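Local structure of Cag-Z (Helicobacter pylori, 1S2X) at residues A[34-40]-A[136-142]; A[42-46]-A[58-62]. The protein is of unknown function but is encoded in the cag pathogenicity island and is probably a component or accessory of its type IV secretion system. The protein carries 1 engineered substitution. Residues are numbered along the deposited sequence.

Contact 1: A[34-40]-A[136-142]; sequences VRDKFIQ and SYLPREY
Ile-39 (chi1 m, chi2 m) gives the apolar centre: its CG2 lies 3.8 Å from Tyr-142 CE2 and 4.1 Å from Pro-139 CB. Beside it Phe-38 CD1 meets Tyr-137 CE1 at 4.0 Å. Residues 34-40 are regular helix; 136-142 is irregular, with a 3-10 step at 140-141, and the CA atoms come closest at Arg-35 and Tyr-137, 6.9 Å apart. Joining centre to edge, Arg-35 (chi1 t) sets its CG over the Tyr-137 ring, 3.9 Å from the centroid, a CH-pi contact. Arg-35 NE and Arg-35 NH2, two guanidinium donors, converge on one carbonyl oxygen, Ser-136 O (hydrogen bonds of 3.2 and 2.9 Å). Arg-35 NE also bonds weakly to Ser-136 OG (2.9 Å), whose stronger partner is Leu-133 O. Farther out, Gln-40 NE2 donates to Tyr-142 OH at 2.8 Å. Arg-35 NH1 makes a salt bridge to Asp-36 OD2 (2.9 Å), Arg-35 NH2 a long one to Glu-141 OE1 (3.9 Å). This salt-bridge network joins helix 31-43 to the connection between helices 105-135 and 149-158 in an all-helical protein.

Contact 2: A[42-46]-A[58-62]; sequences YATSL and RVQEL
Three residues bury most of the surface here: Leu-46, Leu-62 and Arg-58, which interlock across the turn between two consecutive helices. Residues 58-62 are regular helix, with Leu-62 N bonded to Arg-58 O at 2.9 Å. Tyr-42 and Ala-43 form the weakly bonded end of helix 31-43, where phi falls to -132° and -116°; residues 44-46 keep helical angles but lack the regular bonds. The register is antiparallel in sense: CA atoms pair Tyr-42 with Leu-62 at 6.6 Å and Leu-46 with Arg-58 at 6.3 Å. Leu-46 (chi1 m, chi2 t) reaches across with CD2, 3.7 Å from Arg-58 CB and 3.9 Å from Val-59 CG2, while its CD1 lies 4.0 Å from Leu-62 CD2. Leu-62 (chi1 t, chi2 p) answers with CD1, 3.8 Å from Tyr-42 CB and 3.9 Å from Ala-43 CB. Arg-58, with chi1 m and an otherwise extended chain, closes the polar end: its NH1 makes a weak hydrogen bond to Ser-45 O at 3.0 Å, while NE is engaged in a salt bridge with Asp-54. The result exemplifies a helical hairpin: Leu-46, just past the end of helix 31-43, packs against Leu-62 of helix 52-68 where the two helices meet, with helix 149-158 covering Val-59 through Ala-155 and Ile-158.

Overall arrangement
From the N terminus, helix 31-43 supplies one side of both contacts: its middle enters contact 1, and its end runs into 42-46 of contact 2. Contact 2 closes first, over 11 intervening residues, the last six already in helix 52-68. The chain then passes through helices 74-101 and 105-135 before 136-142 returns to helix 31-43, so contact 1 closes a loop of 95 residues that encloses contact 2. The two centres lie 10 Å apart and meet through Tyr-142, packed on Ala-43, Thr-44 and Leu-46, and through Phe-38 against Leu-62. Together they illustrate one helix serving both a local hairpin and a distant connection.

Contact 1: A[34-40]-A[136-142]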
# COMPACT_ATOMS: atom_id res chain seq x y z
N VAL A 34 -5.53 0.75 15.29
CA VAL A 34 -5.80 -0.68 15.40
C VAL A 34 -4.50 -1.47 15.52
O VAL A 34 -4.37 -2.36 16.37
CB VAL A 34 -6.59 -1.20 14.18
CG1 VAL A 34 -6.36 -2.68 13.96
CG2 VAL A 34 -8.07 -0.91 14.35
N ARG A 35 -3.54 -1.09 14.68
CA ARG A 35 -2.23 -1.75 14.72
C ARG A 35 -1.57 -1.55 16.08
O ARG A 35 -1.09 -2.50 16.70
CB ARG A 35 -1.30 -1.23 13.62
CG ARG A 35 0.13 -1.75 13.69
CD ARG A 35 1.11 -0.79 14.33
NE ARG A 35 2.45 -1.37 14.45
CZ ARG A 35 3.31 -1.13 15.42
NH1 ARG A 35 3.00 -0.29 16.41
NH2 ARG A 35 4.50 -1.70 15.42
N ASP A 36 -1.57 -0.28 16.49
CA ASP A 36 -0.89 0.09 17.72
C ASP A 36 -1.47 -0.69 18.89
O ASP A 36 -0.79 -1.25 19.74
CB ASP A 36 -1.00 1.60 17.96
CG ASP A 36 0.00 2.36 17.11
OD1 ASP A 36 -0.10 3.60 16.98
OD2 ASP A 36 0.92 1.70 16.56
N LYS A 37 -2.79 -0.74 18.96
CA LYS A 37 -3.46 -1.41 20.07
C LYS A 37 -3.26 -2.91 20.01
O LYS A 37 -3.04 -3.55 21.04
CB LYS A 37 -4.96 -1.06 20.02
CG LYS A 37 -5.51 -0.68 21.39
CD LYS A 37 -7.01 -0.95 21.45
CE LYS A 37 -7.28 -2.44 21.63
NZ LYS A 37 -8.42 -2.67 22.57
N PHE A 38 -3.33 -3.48 18.80
CA PHE A 38 -3.10 -4.93 18.71
C PHE A 38 -1.69 -5.23 19.18
O PHE A 38 -1.45 -6.15 19.95
CB PHE A 38 -3.35 -5.45 17.29
CG PHE A 38 -3.07 -6.94 17.14
CD1 PHE A 38 -1.91 -7.38 16.53
CD2 PHE A 38 -3.98 -7.88 17.62
CE1 PHE A 38 -1.63 -8.74 16.39
CE2 PHE A 38 -3.69 -9.23 17.51
CZ PHE A 38 -2.52 -9.66 16.93
N ILE A 39 -0.73 -4.45 18.69
CA ILE A 39 0.67 -4.71 19.05
C ILE A 39 0.87 -4.67 20.55
O ILE A 39 1.41 -5.57 21.20
CB ILE A 39 1.57 -3.65 18.39
CG1 ILE A 39 1.73 -3.87 16.88
CG2 ILE A 39 2.90 -3.60 19.11
CD1 ILE A 39 1.95 -5.33 16.55
N GLN A 40 0.39 -3.58 21.13
CA GLN A 40 0.48 -3.43 22.59
C GLN A 40 -0.18 -4.56 23.34
O GLN A 40 0.27 -4.97 24.41
CB GLN A 40 -0.16 -2.08 22.99
CG GLN A 40 0.80 -0.94 22.65
CD GLN A 40 2.18 -1.11 23.26
OE1 GLN A 40 2.33 -1.31 24.47
NE2 GLN A 40 3.22 -1.03 22.43
N SER A 136 4.83 -3.32 9.84
CA SER A 136 4.94 -3.01 11.26
C SER A 136 4.16 -3.93 12.18
O SER A 136 4.28 -3.73 13.40
CB SER A 136 4.46 -1.56 11.51
OG SER A 136 3.04 -1.58 11.62
N TYR A 137 3.39 -4.91 11.69
CA TYR A 137 2.76 -5.92 12.56
C TYR A 137 3.75 -6.95 13.11
O TYR A 137 3.47 -7.79 13.96
CB TYR A 137 1.64 -6.64 11.79
CG TYR A 137 0.33 -5.87 11.90
CD1 TYR A 137 -0.58 -6.20 12.90
CD2 TYR A 137 0.03 -4.83 11.03
CE1 TYR A 137 -1.78 -5.51 13.03
CE2 TYR A 137 -1.16 -4.13 11.15
CZ TYR A 137 -2.05 -4.48 12.15
OH TYR A 137 -3.24 -3.80 12.28
N LEU A 138 4.98 -6.93 12.62
CA LEU A 138 6.13 -7.54 13.28
C LEU A 138 6.89 -6.35 13.88
O LEU A 138 7.69 -5.72 13.18
CB LEU A 138 7.02 -8.36 12.35
CG LEU A 138 8.27 -9.00 13.00
CD1 LEU A 138 7.84 -9.96 14.10
CD2 LEU A 138 9.16 -9.68 11.97
N PRO A 139 6.59 -6.00 15.12
CA PRO A 139 7.02 -4.70 15.62
C PRO A 139 8.52 -4.76 15.92
O PRO A 139 8.99 -5.52 16.76
CB PRO A 139 6.19 -4.52 16.89
CG PRO A 139 5.93 -5.91 17.36
CD PRO A 139 5.84 -6.77 16.13
N ARG A 140 9.29 -3.94 15.22
CA ARG A 140 10.73 -3.95 15.43
C ARG A 140 11.08 -3.67 16.88
O ARG A 140 12.10 -4.15 17.39
CB ARG A 140 11.41 -2.91 14.54
CG ARG A 140 12.59 -3.42 13.73
CD ARG A 140 13.55 -4.27 14.56
NE ARG A 140 14.66 -4.78 13.75
CZ ARG A 140 15.75 -5.40 14.19
NH1 ARG A 140 15.94 -5.65 15.48
NH2 ARG A 140 16.67 -5.80 13.33
N GLU A 141 10.26 -2.89 17.57
CA GLU A 141 10.71 -2.52 18.92
C GLU A 141 10.53 -3.64 19.95
O GLU A 141 11.02 -3.41 21.07
CB GLU A 141 9.99 -1.25 19.35
CG GLU A 141 8.52 -1.43 19.68
CD GLU A 141 7.59 -1.14 18.52
OE1 GLU A 141 6.40 -0.88 18.78
OE2 GLU A 141 8.04 -1.19 17.35
N TYR A 142 9.91 -4.77 19.65
CA TYR A 142 9.67 -5.89 20.56
C TYR A 142 10.40 -7.15 20.12
O TYR A 142 10.16 -8.25 20.64
CB TYR A 142 8.16 -6.16 20.74
CG TYR A 142 7.52 -4.91 21.32
CD1 TYR A 142 7.93 -4.47 22.58
CD2 TYR A 142 6.56 -4.17 20.65
CE1 TYR A 142 7.39 -3.33 23.16
CE2 TYR A 142 6.02 -3.03 21.22
CZ TYR A 142 6.44 -2.61 22.47
OH TYR A 142 5.91 -1.48 23.05

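Contact 2: A[42-46]-A[58-62]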
# COMPACT_ATOMS: atom_id res chain seq x y z
N TYR A 42 -0.75 -7.79 22.18
CA TYR A 42 -0.43 -9.21 21.91
C TYR A 42 1.02 -9.43 21.54
O TYR A 42 1.51 -10.55 21.52
CB TYR A 42 -1.33 -9.72 20.77
CG TYR A 42 -2.77 -9.93 21.20
CD1 TYR A 42 -3.12 -11.01 22.00
CD2 TYR A 42 -3.78 -9.06 20.81
CE1 TYR A 42 -4.43 -11.23 22.41
CE2 TYR A 42 -5.08 -9.26 21.20
CZ TYR A 42 -5.40 -10.34 22.00
OH TYR A 42 -6.71 -10.53 22.39
N ALA A 43 1.74 -8.36 21.21
CA ALA A 43 3.07 -8.63 20.64
C ALA A 43 4.22 -8.11 21.49
O ALA A 43 5.38 -8.33 21.13
CB ALA A 43 3.14 -8.04 19.24
N THR A 44 3.96 -7.44 22.61
CA THR A 44 5.11 -7.00 23.40
C THR A 44 5.92 -8.16 23.97
O THR A 44 7.15 -8.06 24.10
CB THR A 44 4.67 -6.09 24.57
OG1 THR A 44 3.72 -6.82 25.35
CG2 THR A 44 3.97 -4.84 24.06
N SER A 45 5.30 -9.28 24.31
CA SER A 45 6.02 -10.43 24.85
C SER A 45 7.03 -11.06 23.90
O SER A 45 7.91 -11.81 24.37
CB SER A 45 5.01 -11.50 25.31
OG SER A 45 4.45 -12.21 24.22
N LEU A 46 7.00 -10.80 22.60
CA LEU A 46 8.04 -11.29 21.70
C LEU A 46 9.44 -10.91 22.21
O LEU A 46 10.42 -11.63 22.05
CB LEU A 46 7.91 -10.71 20.29
CG LEU A 46 6.68 -11.11 19.49
CD1 LEU A 46 6.62 -10.29 18.21
CD2 LEU A 46 6.68 -12.62 19.24
N ARG A 58 6.30 -18.00 19.71
CA ARG A 58 5.50 -16.84 20.12
C ARG A 58 4.98 -16.12 18.89
O ARG A 58 3.94 -15.47 18.92
CB ARG A 58 6.37 -15.92 20.97
CG ARG A 58 6.71 -16.53 22.33
CD ARG A 58 7.34 -15.51 23.26
NE ARG A 58 7.95 -16.16 24.43
CZ ARG A 58 8.07 -15.59 25.62
NH1 ARG A 58 7.62 -14.36 25.84
NH2 ARG A 58 8.64 -16.29 26.60
N VAL A 59 5.71 -16.23 17.78
CA VAL A 59 5.23 -15.64 16.53
C VAL A 59 4.04 -16.43 15.99
O VAL A 59 3.03 -15.83 15.57
CB VAL A 59 6.35 -15.56 15.48
CG1 VAL A 59 5.77 -15.18 14.11
CG2 VAL A 59 7.42 -14.57 15.90
N GLN A 60 4.04 -17.75 15.98
CA GLN A 60 2.83 -18.52 15.74
C GLN A 60 1.63 -18.10 16.59
O GLN A 60 0.52 -17.87 16.13
CB GLN A 60 3.06 -20.01 16.06
CG GLN A 60 3.91 -20.74 15.04
CD GLN A 60 3.71 -22.24 15.16
OE1 GLN A 60 2.69 -22.73 15.66
NE2 GLN A 60 4.69 -22.96 14.67
N GLU A 61 1.81 -17.99 17.90
CA GLU A 61 0.70 -17.57 18.76
C GLU A 61 0.21 -16.17 18.42
O GLU A 61 -0.97 -15.84 18.51
CB GLU A 61 1.14 -17.64 20.23
CG GLU A 61 0.01 -17.57 21.24
CD GLU A 61 -1.10 -18.56 20.92
OE1 GLU A 61 -0.82 -19.77 20.87
OE2 GLU A 61 -2.25 -18.12 20.70
N LEU A 62 1.14 -15.30 18.02
CA LEU A 62 0.77 -13.97 17.55
C LEU A 62 -0.12 -14.05 16.32
O LEU A 62 -1.09 -13.30 16.22
CB LEU A 62 2.00 -13.11 17.23
CG LEU A 62 1.73 -11.66 16.83
CD1 LEU A 62 0.95 -10.92 17.91
CD2 LEU A 62 3.03 -10.93 16.54